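Local structure of cellulosome protein dockerin type I (Clostridium thermocellum, 2WZ8) at residues Asn18-Gly21 with Gly22-Arg26. The protein is a family 35 carbohydrate-binding module of a cellulosomal protein and probably binds plant cell-wall carbohydrates. Numbering follows the deposited sequence.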
ATOM      1  N   ASN A  18      -5.593  -4.215  10.252  1.00 12.19           N
ATOM      2  CA  ASN A  18      -5.866  -4.119   8.821  1.00 11.39           C
ATOM      3  C   ASN A  18      -6.639  -5.325   8.327  1.00 12.48           C
ATOM      4  O   ASN A  18      -6.639  -6.371   8.969  1.00 14.50           O
ATOM      5  CB  ASN A  18      -4.557  -3.934   8.023  1.00 11.30           C
ATOM      6  CG  ASN A  18      -3.854  -2.637   8.340  1.00 10.36           C
ATOM      7  OD1 ASN A  18      -4.475  -1.665   8.816  1.00 12.44           O
ATOM      8  ND2 ASN A  18      -2.567  -2.561   7.982  1.00 11.36           N
ATOM      9  N   THR A  19      -7.286  -5.179   7.175  1.00 11.92           N
ATOM     10  CA  THR A  19      -7.989  -6.271   6.511  1.00 13.28           C
ATOM     11  C   THR A  19      -7.226  -6.717   5.282  1.00 11.85           C
ATOM     12  O   THR A  19      -6.871  -5.904   4.433  1.00 12.62           O
ATOM     13  CB  THR A  19      -9.412  -5.872   6.063  1.00 14.04           C
ATOM     14  OG1 THR A  19     -10.116  -5.299   7.160  1.00 18.21           O
ATOM     15  CG2 THR A  19     -10.174  -7.066   5.552  1.00 15.47           C
ATOM     16  N   LEU A  20      -6.969  -8.017   5.191  1.00 12.44           N
ATOM     17  CA  LEU A  20      -6.341  -8.614   4.035  1.00 13.76           C
ATOM     18  C   LEU A  20      -7.390  -9.501   3.403  1.00 13.95           C
ATOM     19  O   LEU A  20      -7.970 -10.372   4.055  1.00 17.71           O
ATOM     20  CB  LEU A  20      -5.093  -9.394   4.443  1.00 14.46           C
ATOM     21  CG  LEU A  20      -3.794  -8.565   4.602  1.00 16.21           C
ATOM     22  CD1 LEU A  20      -3.878  -7.579   5.742  1.00 19.00           C
ATOM     23  CD2 LEU A  20      -2.570  -9.485   4.806  1.00 16.51           C
ATOM     24  N   GLY A  21      -7.658  -9.243   2.148  1.00 12.73           N
ATOM     25  CA  GLY A  21      -8.590 -10.065   1.360  1.00 13.29           C
ATOM     26  C   GLY A  21      -7.898 -11.105   0.523  1.00 13.12           C
ATOM     27  O   GLY A  21      -6.774 -10.908   0.023  1.00 13.66           O
ATOM     28  N   GLY A  22      -8.566 -12.244   0.351  1.00 14.29           N
ATOM     29  CA  GLY A  22      -8.107 -13.180  -0.632  1.00 14.81           C
ATOM     30  C   GLY A  22      -6.733 -13.710  -0.305  1.00 15.00           C
ATOM     31  O   GLY A  22      -6.468 -14.155   0.818  1.00 17.58           O
ATOM     32  N   ALA A  23      -5.911 -13.687  -1.340  1.00 14.02           N
ATOM     33  CA  ALA A  23      -4.556 -14.190  -1.337  1.00 15.02           C
ATOM     34  C   ALA A  23      -3.528 -13.233  -0.714  1.00 13.88           C
ATOM     35  O   ALA A  23      -2.350 -13.601  -0.527  1.00 15.34           O
ATOM     36  CB  ALA A  23      -4.105 -14.566  -2.765  1.00 16.08           C
ATOM     37  N   ALA A  24      -3.941 -12.014  -0.376  1.00 12.73           N
ATOM     38  CA  ALA A  24      -2.958 -11.088   0.219  1.00 12.25           C
ATOM     39  C   ALA A  24      -2.531 -11.681   1.563  1.00 12.03           C
ATOM     40  O   ALA A  24      -3.367 -12.171   2.326  1.00 13.56           O
ATOM     41  CB  ALA A  24      -3.544  -9.672   0.392  1.00 12.70           C
ATOM     42  N   VAL A  25      -1.245 -11.575   1.883  1.00 11.70           N
ATOM     43  CA  VAL A  25      -0.710 -12.237   3.049  0.50 11.38           C
ATOM     44  C   VAL A  25       0.423 -11.454   3.725  1.00 11.33           C
ATOM     45  O   VAL A  25       1.253 -10.838   3.068  1.00 12.00           O
ATOM     46  CB  VAL A  25      -0.262 -13.680   2.647  0.50 11.82           C
ATOM     47  CG1 VAL A  25       0.889 -13.625   1.569  0.50  7.11           C
ATOM     48  CG2 VAL A  25       0.018 -14.544   3.888  0.50 11.65           C
ATOM     49  N   ARG A  26       0.443 -11.496   5.050  1.00 11.77           N
ATOM     50  CA  ARG A  26       1.582 -10.998   5.845  1.00 12.49           C
ATOM     51  C   ARG A  26       2.714 -11.976   5.761  1.00 12.96           C
ATOM     52  O   ARG A  26       2.514 -13.166   5.945  1.00 14.63           O
ATOM     53  CB  ARG A  26       1.201 -10.864   7.324  1.00 13.35           C
ATOM     54  CG  ARG A  26       0.122  -9.849   7.618  1.00 14.84           C
ATOM     55  CD  ARG A  26      -0.346  -9.905   9.090  1.00 16.47           C
ATOM     56  NE  ARG A  26      -1.307  -8.860   9.376  1.00 18.29           N
ATOM     57  CZ  ARG A  26      -2.613  -8.942   9.153  1.00 17.84           C
ATOM     58  NH1 ARG A  26      -3.144 -10.041   8.659  1.00 20.96           N
ATOM     59  NH2 ARG A  26      -3.380  -7.907   9.432  1.00 19.98           N
TER
HETATM   60  O   HOH W   1      -5.911  -8.778   9.277  1.00 26.70           O
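Asn18 O is joined to Arg26 through water 1, which donates to the carbonyl at 2.5 Å and accepts from Arg26 NH2 at 2.7 Å; carbonyl and water both lie at the edge of the guanidinium, in its plane. Arg26 NH2 also donates a hydrogen bond to Asp15 O, and NE one to Glu14 O, so main-chain oxygens and the water fix the rotation of the group. Leu20 comes next, crossing the arginine over one guanidinium face. Its CD1 sits 3.5 Å above that plane, displaced toward the rim and 3.7 Å from Arg26 NH2, while CD2 packs 3.6 Å from Arg26 N. With Arg26 extended from CG to NE, the side chain carries its charged end back over Leu20 to the water. Farther on, Leu20 CB faces Ala24 CB at 4.3 Å. Gly21 opens a type II' beta turn closed by a hydrogen bond from Ala24 N to Gly21 O (3.1 Å, 156° at the hydrogen); Gly22 (phi 63°) fills the second position of the turn, where the positive phi favours glycine. The turn links strand 19-20, at the border of the five-stranded sheet beside strand 49-56, to strand 25-28, which pairs with strand 36-39; Leu20 touches Leu49 and Val38 from these two partner strands.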